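Local coordinates for protein glutathione S-transferase (Rhodospirillum rubrum F11, PDB 4O7H) that probably catalyses the conjugation of glutathione to electrophilic substrates, as a dimeric glutathione S-transferase, at residues 101-114 with 126-140. Sequence-based numbering, arbitrary orientation.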
ATOM      1  N   LYS A 101       6.624   2.675   4.378  1.00 14.32           N
ATOM      2  CA  LYS A 101       7.887   3.306   4.815  1.00 14.56           C
ATOM      3  C   LYS A 101       8.853   2.248   5.392  1.00 13.84           C
ATOM      4  O   LYS A 101      10.008   2.138   4.967  1.00 13.20           O
ATOM      5  CB  LYS A 101       7.669   4.452   5.789  1.00 15.01           C
ATOM      6  CG  LYS A 101       8.901   5.240   6.082  1.00 15.73           C
ATOM      7  CD  LYS A 101       8.664   6.318   7.121  1.00 17.43           C
ATOM      8  CE  LYS A 101       9.949   6.891   7.687  1.00 19.14           C
ATOM      9  NZ  LYS A 101      10.707   7.714   6.697  1.00 20.30           N
ATOM     10  N   PHE A 102       8.415   1.496   6.398  1.00 12.73           N
ATOM     11  CA  PHE A 102       9.290   0.467   6.942  1.00 12.39           C
ATOM     12  C   PHE A 102       9.636  -0.537   5.873  1.00 12.70           C
ATOM     13  O   PHE A 102      10.797  -0.967   5.736  1.00 13.07           O
ATOM     14  CB  PHE A 102       8.616  -0.219   8.154  1.00 12.14           C
ATOM     15  CG  PHE A 102       9.499  -1.210   8.893  1.00 11.32           C
ATOM     16  CD1 PHE A 102       9.779  -2.445   8.378  1.00 10.90           C
ATOM     17  CD2 PHE A 102       9.973  -0.891  10.132  1.00 11.72           C
ATOM     18  CE1 PHE A 102      10.575  -3.325   9.071  1.00 11.30           C
ATOM     19  CE2 PHE A 102      10.741  -1.769  10.848  1.00 11.25           C
ATOM     20  CZ  PHE A 102      11.051  -2.996  10.313  1.00 11.33           C
ATOM     21  N   ASN A 103       8.636  -0.925   5.072  1.00 13.16           N
ATOM     22  CA  ASN A 103       8.836  -1.914   4.044  1.00 12.65           C
ATOM     23  C   ASN A 103       9.924  -1.485   3.056  1.00 14.19           C
ATOM     24  O   ASN A 103      10.765  -2.294   2.682  1.00 14.33           O
ATOM     25  CB  ASN A 103       7.540  -2.202   3.315  1.00 13.30           C
ATOM     26  CG  ASN A 103       7.690  -3.285   2.277  1.00 13.07           C
ATOM     27  OD1 ASN A 103       8.030  -4.412   2.583  1.00 14.19           O
ATOM     28  ND2 ASN A 103       7.512  -2.902   0.989  1.00 15.76           N
ATOM     29  N   ARG A 104       9.862  -0.226   2.614  1.00 14.86           N
ATOM     30  CA  ARG A 104      10.810   0.246   1.607  1.00 17.58           C
ATOM     31  C   ARG A 104      12.202   0.447   2.184  1.00 16.96           C
ATOM     32  O   ARG A 104      13.195   0.209   1.477  1.00 18.07           O
ATOM     33  CB  ARG A 104      10.290   1.546   0.924  1.00 20.32           C
ATOM     34  CG  ARG A 104       9.078   1.256   0.042  1.00 26.94           C
ATOM     35  CD  ARG A 104       9.338   0.408  -1.232  1.00 31.41           C
ATOM     36  NE  ARG A 104      10.197   1.110  -2.210  1.00 36.18           N
ATOM     37  CZ  ARG A 104       9.753   2.003  -3.101  1.00 38.69           C
ATOM     38  NH1 ARG A 104       8.462   2.284  -3.177  1.00 38.26           N
ATOM     39  NH2 ARG A 104      10.604   2.602  -3.921  1.00 43.06           N
ATOM     40  N   GLU A 105      12.277   0.895   3.428  1.00 15.64           N
ATOM     41  CA  GLU A 105      13.523   1.307   4.047  1.00 15.50           C
ATOM     42  C   GLU A 105      14.276   0.147   4.700  1.00 15.98           C
ATOM     43  O   GLU A 105      15.497   0.234   4.903  1.00 17.74           O
ATOM     44  CB  GLU A 105      13.269   2.384   5.099  1.00 16.24           C
ATOM     45  CG  GLU A 105      12.785   3.709   4.503  1.00 16.58           C
ATOM     46  CD  GLU A 105      12.467   4.817   5.505  1.00 18.22           C
ATOM     47  OE1 GLU A 105      12.536   4.635   6.731  1.00 18.17           O
ATOM     48  OE2 GLU A 105      12.160   5.954   5.051  1.00 19.83           O
ATOM     49  N   VAL A 106      13.556  -0.910   5.069  1.00 14.59           N
ATOM     50  CA  VAL A 106      14.118  -1.995   5.879  1.00 13.15           C
ATOM     51  C   VAL A 106      13.793  -3.396   5.317  1.00 13.71           C
ATOM     52  O   VAL A 106      14.653  -4.198   4.976  1.00 13.87           O
ATOM     53  CB  VAL A 106      13.627  -1.863   7.344  1.00 12.88           C
ATOM     54  CG1 VAL A 106      14.281  -2.949   8.190  1.00 13.25           C
ATOM     55  CG2 VAL A 106      13.859  -0.477   7.964  1.00 13.19           C
ATOM     56  N   THR A 107      12.507  -3.748   5.261  1.00 12.46           N
ATOM     57  CA  THR A 107      12.125  -5.075   4.863  1.00 12.84           C
ATOM     58  C   THR A 107      12.569  -5.490   3.463  1.00 14.71           C
ATOM     59  O   THR A 107      13.179  -6.560   3.267  1.00 14.69           O
ATOM     60  CB  THR A 107      10.600  -5.249   4.950  1.00 13.29           C
ATOM     61  OG1 THR A 107      10.164  -4.732   6.214  1.00 12.11           O
ATOM     62  CG2 THR A 107      10.265  -6.743   4.862  1.00 14.26           C
ATOM     63  N   GLU A 108      12.288  -4.642   2.475  1.00 15.49           N
ATOM     64  CA  GLU A 108      12.668  -4.971   1.110  1.00 17.91           C
ATOM     65  C   GLU A 108      14.149  -5.245   0.964  1.00 17.37           C
ATOM     66  O   GLU A 108      14.488  -6.305   0.480  1.00 17.18           O
ATOM     67  CB  GLU A 108      12.254  -3.894   0.111  1.00 19.87           C
ATOM     68  CG  GLU A 108      10.829  -4.044  -0.316  1.00 23.29           C
ATOM     69  CD  GLU A 108      10.413  -3.091  -1.435  1.00 26.74           C
ATOM     70  OE1 GLU A 108      11.190  -2.209  -1.824  1.00 28.67           O
ATOM     71  OE2 GLU A 108       9.277  -3.245  -1.880  1.00 30.94           O
ATOM     72  N   PRO A 109      15.015  -4.313   1.389  1.00 17.22           N
ATOM     73  CA  PRO A 109      16.430  -4.646   1.193  1.00 19.70           C
ATOM     74  C   PRO A 109      16.910  -5.843   2.026  1.00 19.57           C
ATOM     75  O   PRO A 109      17.627  -6.700   1.528  1.00 19.76           O
ATOM     76  CB  PRO A 109      17.138  -3.389   1.599  1.00 19.66           C
ATOM     77  CG  PRO A 109      16.191  -2.603   2.442  1.00 20.25           C
ATOM     78  CD  PRO A 109      14.856  -2.933   1.838  1.00 19.06           C
ATOM     79  N   LEU A 110      16.501  -5.955   3.276  1.00 17.85           N
ATOM     80  CA  LEU A 110      17.081  -7.043   4.099  1.00 17.38           C
ATOM     81  C   LEU A 110      16.540  -8.398   3.704  1.00 17.88           C
ATOM     82  O   LEU A 110      17.251  -9.383   3.671  1.00 19.07           O
ATOM     83  CB  LEU A 110      16.904  -6.747   5.572  1.00 17.48           C
ATOM     84  CG  LEU A 110      17.712  -5.559   6.107  1.00 17.74           C
ATOM     85  CD1 LEU A 110      17.362  -5.167   7.518  1.00 18.52           C
ATOM     86  CD2 LEU A 110      19.238  -5.806   6.062  1.00 19.91           C
ATOM     87  N   VAL A 111      15.239  -8.485   3.460  1.00 17.38           N
ATOM     88  CA  VAL A 111      14.665  -9.746   3.055  1.00 16.13           C
ATOM     89  C   VAL A 111      15.220 -10.215   1.695  1.00 17.81           C
ATOM     90  O   VAL A 111      15.549 -11.387   1.521  1.00 17.67           O
ATOM     91  CB  VAL A 111      13.107  -9.715   3.029  1.00 17.37           C
ATOM     92  CG1 VAL A 111      12.529 -10.953   2.392  1.00 16.25           C
ATOM     93  CG2 VAL A 111      12.609  -9.544   4.425  1.00 17.33           C
ATOM     94  N   ARG A 112      15.339  -9.279   0.764  1.00 18.77           N
ATOM     95  CA  ARG A 112      15.772  -9.630  -0.574  1.00 21.32           C
ATOM     96  C   ARG A 112      17.223 -10.151  -0.458  1.00 20.95           C
ATOM     97  O   ARG A 112      17.537 -11.239  -0.932  1.00 23.44           O
ATOM     98  CB  ARG A 112      15.713  -8.433  -1.530  1.00 22.74           C
ATOM     99  CG  ARG A 112      16.061  -8.811  -2.971  1.00 25.98           C
ATOM    100  CD  ARG A 112      16.160  -7.584  -3.867  1.00 25.76           C
ATOM    101  NE  ARG A 112      17.071  -6.600  -3.326  1.00 28.89           N
ATOM    102  CZ  ARG A 112      16.731  -5.395  -2.902  1.00 27.86           C
ATOM    103  NH1 ARG A 112      15.450  -4.986  -2.953  1.00 28.16           N
ATOM    104  NH2 ARG A 112      17.676  -4.609  -2.394  1.00 29.61           N
ATOM    105  N   GLU A 113      18.058  -9.346   0.177  1.00 23.30           N
ATOM    106  CA  GLU A 113      19.500  -9.580   0.167  1.00 23.44           C
ATOM    107  C   GLU A 113      19.915 -10.741   1.046  1.00 27.32           C
ATOM    108  O   GLU A 113      20.811 -11.523   0.679  1.00 28.14           O
ATOM    109  CB  GLU A 113      20.257  -8.317   0.556  1.00 23.89           C
ATOM    110  CG  GLU A 113      20.020  -7.123  -0.369  1.00 25.80           C
ATOM    111  CD  GLU A 113      20.318  -7.431  -1.821  1.00 27.17           C
ATOM    112  OE1 GLU A 113      21.298  -8.178  -2.098  1.00 29.41           O
ATOM    113  OE2 GLU A 113      19.583  -6.939  -2.700  1.00 29.43           O
ATOM    114  N   LYS A 114      19.268 -10.899   2.190  1.00 24.53           N
ATOM    115  CA  LYS A 114      19.688 -11.932   3.141  1.00 24.11           C
ATOM    116  C   LYS A 114      18.866 -13.192   3.166  1.00 23.68           C
ATOM    117  O   LYS A 114      19.341 -14.239   3.634  1.00 22.76           O
ATOM    118  CB  LYS A 114      19.744 -11.336   4.539  1.00 25.03           C
ATOM    119  CG  LYS A 114      20.798 -10.251   4.582  1.00 27.93           C
ATOM    120  CD  LYS A 114      21.037  -9.755   5.966  1.00 29.35           C
ATOM    121  CE  LYS A 114      21.735 -10.799   6.802  1.00 29.45           C
ATOM    122  NZ  LYS A 114      22.153 -10.167   8.079  1.00 29.34           N
ATOM    123  N   ASP A 126      24.026  -7.607  -1.437  1.00 43.94           N
ATOM    124  CA  ASP A 126      24.507  -6.277  -1.655  1.00 39.08           C
ATOM    125  C   ASP A 126      24.693  -5.590  -0.310  1.00 39.44           C
ATOM    126  O   ASP A 126      23.722  -5.184   0.345  1.00 31.51           O
ATOM    127  CB  ASP A 126      23.540  -5.520  -2.557  1.00 38.95           C
ATOM    128  CG  ASP A 126      23.938  -4.091  -2.781  1.00 40.72           C
ATOM    129  OD1 ASP A 126      24.625  -3.507  -1.929  1.00 48.17           O
ATOM    130  OD2 ASP A 126      23.527  -3.525  -3.807  1.00 43.17           O
ATOM    131  N   SER A 127      25.954  -5.445   0.103  1.00 36.99           N
ATOM    132  CA  SER A 127      26.273  -4.899   1.419  1.00 34.61           C
ATOM    133  C   SER A 127      25.788  -3.477   1.636  1.00 32.13           C
ATOM    134  O   SER A 127      25.534  -3.069   2.770  1.00 35.41           O
ATOM    135  CB  SER A 127      27.793  -4.964   1.650  1.00 35.78           C
ATOM    136  OG  SER A 127      28.212  -6.314   1.749  1.00 36.32           O
ATOM    137  N   ARG A 128      25.703  -2.698   0.561  1.00 31.38           N
ATOM    138  CA  ARG A 128      25.215  -1.335   0.615  1.00 31.89           C
ATOM    139  C   ARG A 128      23.731  -1.282   1.041  1.00 30.62           C
ATOM    140  O   ARG A 128      23.332  -0.479   1.889  1.00 30.80           O
ATOM    141  CB  ARG A 128      25.361  -0.709  -0.765  1.00 32.85           C
ATOM    142  N   GLN A 129      22.939  -2.129   0.400  1.00 32.08           N
ATOM    143  CA  GLN A 129      21.496  -2.263   0.699  1.00 31.91           C
ATOM    144  C   GLN A 129      21.314  -2.752   2.145  1.00 30.62           C
ATOM    145  O   GLN A 129      20.449  -2.263   2.857  1.00 28.15           O
ATOM    146  CB  GLN A 129      20.851  -3.281  -0.241  1.00 33.48           C
ATOM    147  CG  GLN A 129      20.803  -2.877  -1.706  1.00 39.01           C
ATOM    148  CD  GLN A 129      19.524  -2.145  -2.052  1.00 45.61           C
ATOM    149  OE1 GLN A 129      18.459  -2.407  -1.490  1.00 41.95           O
ATOM    150  NE2 GLN A 129      19.620  -1.221  -2.994  1.00 53.96           N
ATOM    151  N   ILE A 130      22.172  -3.674   2.575  1.00 28.01           N
ATOM    152  CA  ILE A 130      22.108  -4.236   3.926  1.00 27.48           C
ATOM    153  C   ILE A 130      22.440  -3.191   4.987  1.00 28.16           C
ATOM    154  O   ILE A 130      21.749  -3.076   6.008  1.00 24.36           O
ATOM    155  CB  ILE A 130      22.994  -5.509   4.051  1.00 29.89           C
ATOM    156  CG1 ILE A 130      22.375  -6.668   3.264  1.00 30.58           C
ATOM    157  CG2 ILE A 130      23.199  -5.900   5.511  1.00 30.05           C
ATOM    158  CD1 ILE A 130      23.311  -7.847   3.040  1.00 33.48           C
ATOM    159  N   ARG A 131      23.479  -2.389   4.750  1.00 24.79           N
ATOM    160  CA  ARG A 131      23.849  -1.355   5.716  1.00 25.12           C
ATOM    161  C   ARG A 131      22.737  -0.325   5.874  1.00 24.64           C
ATOM    162  O   ARG A 131      22.488   0.147   6.971  1.00 23.96           O
ATOM    163  CB  ARG A 131      25.189  -0.663   5.330  1.00 26.67           C
ATOM    164  N   ALA A 132      22.085   0.033   4.768  1.00 25.75           N
ATOM    165  CA  ALA A 132      21.033   1.045   4.788  1.00 25.46           C
ATOM    166  C   ALA A 132      19.840   0.514   5.603  1.00 22.27           C
ATOM    167  O   ALA A 132      19.321   1.201   6.470  1.00 22.95           O
ATOM    168  CB  ALA A 132      20.600   1.379   3.362  1.00 28.06           C
ATOM    169  N   GLY A 133      19.481  -0.728   5.344  1.00 21.52           N
ATOM    170  CA  GLY A 133      18.363  -1.396   6.085  1.00 19.33           C
ATOM    171  C   GLY A 133      18.610  -1.475   7.568  1.00 20.56           C
ATOM    172  O   GLY A 133      17.734  -1.147   8.388  1.00 19.44           O
ATOM    173  N   ARG A 134      19.843  -1.837   7.918  1.00 21.06           N
ATOM    174  CA  ARG A 134      20.263  -1.953   9.307  1.00 23.04           C
ATOM    175  C   ARG A 134      20.277  -0.606   9.994  1.00 21.58           C
ATOM    176  O   ARG A 134      19.929  -0.497  11.153  1.00 23.51           O
ATOM    177  CB  ARG A 134      21.656  -2.638   9.398  1.00 25.38           C
ATOM    178  CG  ARG A 134      21.590  -4.143   9.178  1.00 25.84           C
ATOM    179  CD  ARG A 134      22.945  -4.831   9.005  1.00 29.50           C
ATOM    180  NE  ARG A 134      23.768  -4.530  10.157  1.00 31.17           N
ATOM    181  CZ  ARG A 134      23.659  -5.142  11.329  1.00 33.05           C
ATOM    182  NH1 ARG A 134      22.777  -6.133  11.504  1.00 34.50           N
ATOM    183  NH2 ARG A 134      24.441  -4.768  12.333  1.00 35.00           N
ATOM    184  N   ALA A 135      20.647   0.453   9.282  1.00 21.64           N
ATOM    185  CA  ALA A 135      20.639   1.780   9.895  1.00 21.22           C
ATOM    186  C   ALA A 135      19.217   2.298  10.089  1.00 19.71           C
ATOM    187  O   ALA A 135      18.893   2.889  11.106  1.00 19.54           O
ATOM    188  CB  ALA A 135      21.444   2.742   9.045  1.00 23.40           C
ATOM    189  N   ASN A 136      18.372   2.050   9.093  1.00 21.86           N
ATOM    190  CA  ASN A 136      17.014   2.582   9.052  1.00 20.27           C
ATOM    191  C   ASN A 136      16.112   1.924  10.064  1.00 17.34           C
ATOM    192  O   ASN A 136      15.192   2.546  10.583  1.00 18.68           O
ATOM    193  CB  ASN A 136      16.419   2.363   7.651  1.00 20.96           C
ATOM    194  CG  ASN A 136      17.008   3.303   6.606  1.00 21.27           C
ATOM    195  OD1 ASN A 136      17.544   4.351   6.955  1.00 26.01           O
ATOM    196  ND2 ASN A 136      16.914   2.940   5.373  1.00 20.55           N
ATOM    197  N   VAL A 137      16.403   0.688  10.440  1.00 15.64           N
ATOM    198  CA  VAL A 137      15.518   0.015  11.418  1.00 14.76           C
ATOM    199  C   VAL A 137      15.571   0.730  12.771  1.00 16.12           C
ATOM    200  O   VAL A 137      14.606   0.756  13.500  1.00 15.02           O
ATOM    201  CB  VAL A 137      15.791  -1.508  11.560  1.00 15.73           C
ATOM    202  CG1 VAL A 137      17.040  -1.808  12.331  1.00 16.90           C
ATOM    203  CG2 VAL A 137      14.597  -2.188  12.250  1.00 14.71           C
ATOM    204  N   HIS A 138      16.692   1.377  13.091  1.00 16.26           N
ATOM    205  CA  HIS A 138      16.730   2.146  14.332  1.00 18.59           C
ATOM    206  C   HIS A 138      15.644   3.260  14.425  1.00 16.11           C
ATOM    207  O   HIS A 138      15.044   3.447  15.468  1.00 16.58           O
ATOM    208  CB  HIS A 138      18.106   2.789  14.499  1.00 20.31           C
ATOM    209  CG  HIS A 138      19.172   1.833  14.907  1.00 20.56           C
ATOM    210  ND1 HIS A 138      19.408   1.492  16.217  1.00 20.71           N
ATOM    211  CD2 HIS A 138      20.075   1.149  14.172  1.00 20.98           C
ATOM    212  CE1 HIS A 138      20.406   0.636  16.274  1.00 21.32           C
ATOM    213  NE2 HIS A 138      20.822   0.404  15.048  1.00 22.18           N
ATOM    214  N   THR A 139      15.443   4.019  13.361  1.00 17.37           N
ATOM    215  CA  THR A 139      14.474   5.122  13.362  1.00 17.11           C
ATOM    216  C   THR A 139      13.078   4.588  13.620  1.00 14.80           C
ATOM    217  O   THR A 139      12.298   5.163  14.380  1.00 15.90           O
ATOM    218  CB  THR A 139      14.481   5.838  12.011  1.00 20.93           C
ATOM    219  OG1 THR A 139      15.846   6.127  11.632  1.00 25.97           O
ATOM    220  CG2 THR A 139      13.688   7.092  12.072  1.00 21.20           C
ATOM    221  N   HIS A 140      12.787   3.449  12.992  1.00 14.27           N
ATOM    222  CA  HIS A 140      11.487   2.794  13.217  1.00 13.77           C
ATOM    223  C   HIS A 140      11.277   2.252  14.607  1.00 13.02           C
ATOM    224  O   HIS A 140      10.169   2.344  15.157  1.00 13.81           O
ATOM    225  CB  HIS A 140      11.261   1.716  12.180  1.00 13.03           C
ATOM    226  CG  HIS A 140      11.097   2.288  10.823  1.00 13.78           C
ATOM    227  ND1 HIS A 140       9.876   2.739  10.358  1.00 13.68           N
ATOM    228  CD2 HIS A 140      11.999   2.541   9.847  1.00 13.53           C
ATOM    229  CE1 HIS A 140      10.044   3.266   9.156  1.00 13.86           C
ATOM    230  NE2 HIS A 140      11.324   3.182   8.834  1.00 14.46           N
TER
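With CG of His140 anti to its carbonyl carbon (chi1 -67°) and CG of Phe102 anti to the backbone nitrogen (chi1 -174°), the two rings meet edge to face where the roughly antiparallel helices 85-119 and 127-150 pack in the all-helical C-terminal domain of the glutathione S-transferase fold. Phe102 CD2 stands 3.4 Å from His140 CG, its ring edge directed at the imidazole face with the planes 72° apart. The imidazole fits as a knob among Lys101, Phe102, Glu105 and Val106, and its NE2 donates nearly in the ring plane to Glu105 OE1 (2.8 Å), on the anti side of the carboxylate. Lys101 NZ makes a salt bridge to the other oxygen, OE2, on its syn side, while Trp97 NE1 hydrogen-bonds to His140 ND1, so both ring nitrogens are engaged. Were His140 an alanine, Glu105 OE1 would probably lose its imidazole donor and a gap would open beside Phe102. Midway, the helices close to 4.3 Å between the CA atoms of Val106 and Gly133, whose lack of a side chain lets the backbones come this close beside Leu110. Gly133 CA makes a CA-H...O contact of 3.5 Å with Glu105 O. The same Glu105 O accepts an almost straight hydrogen bond of 3.1 Å from Asn136 ND2.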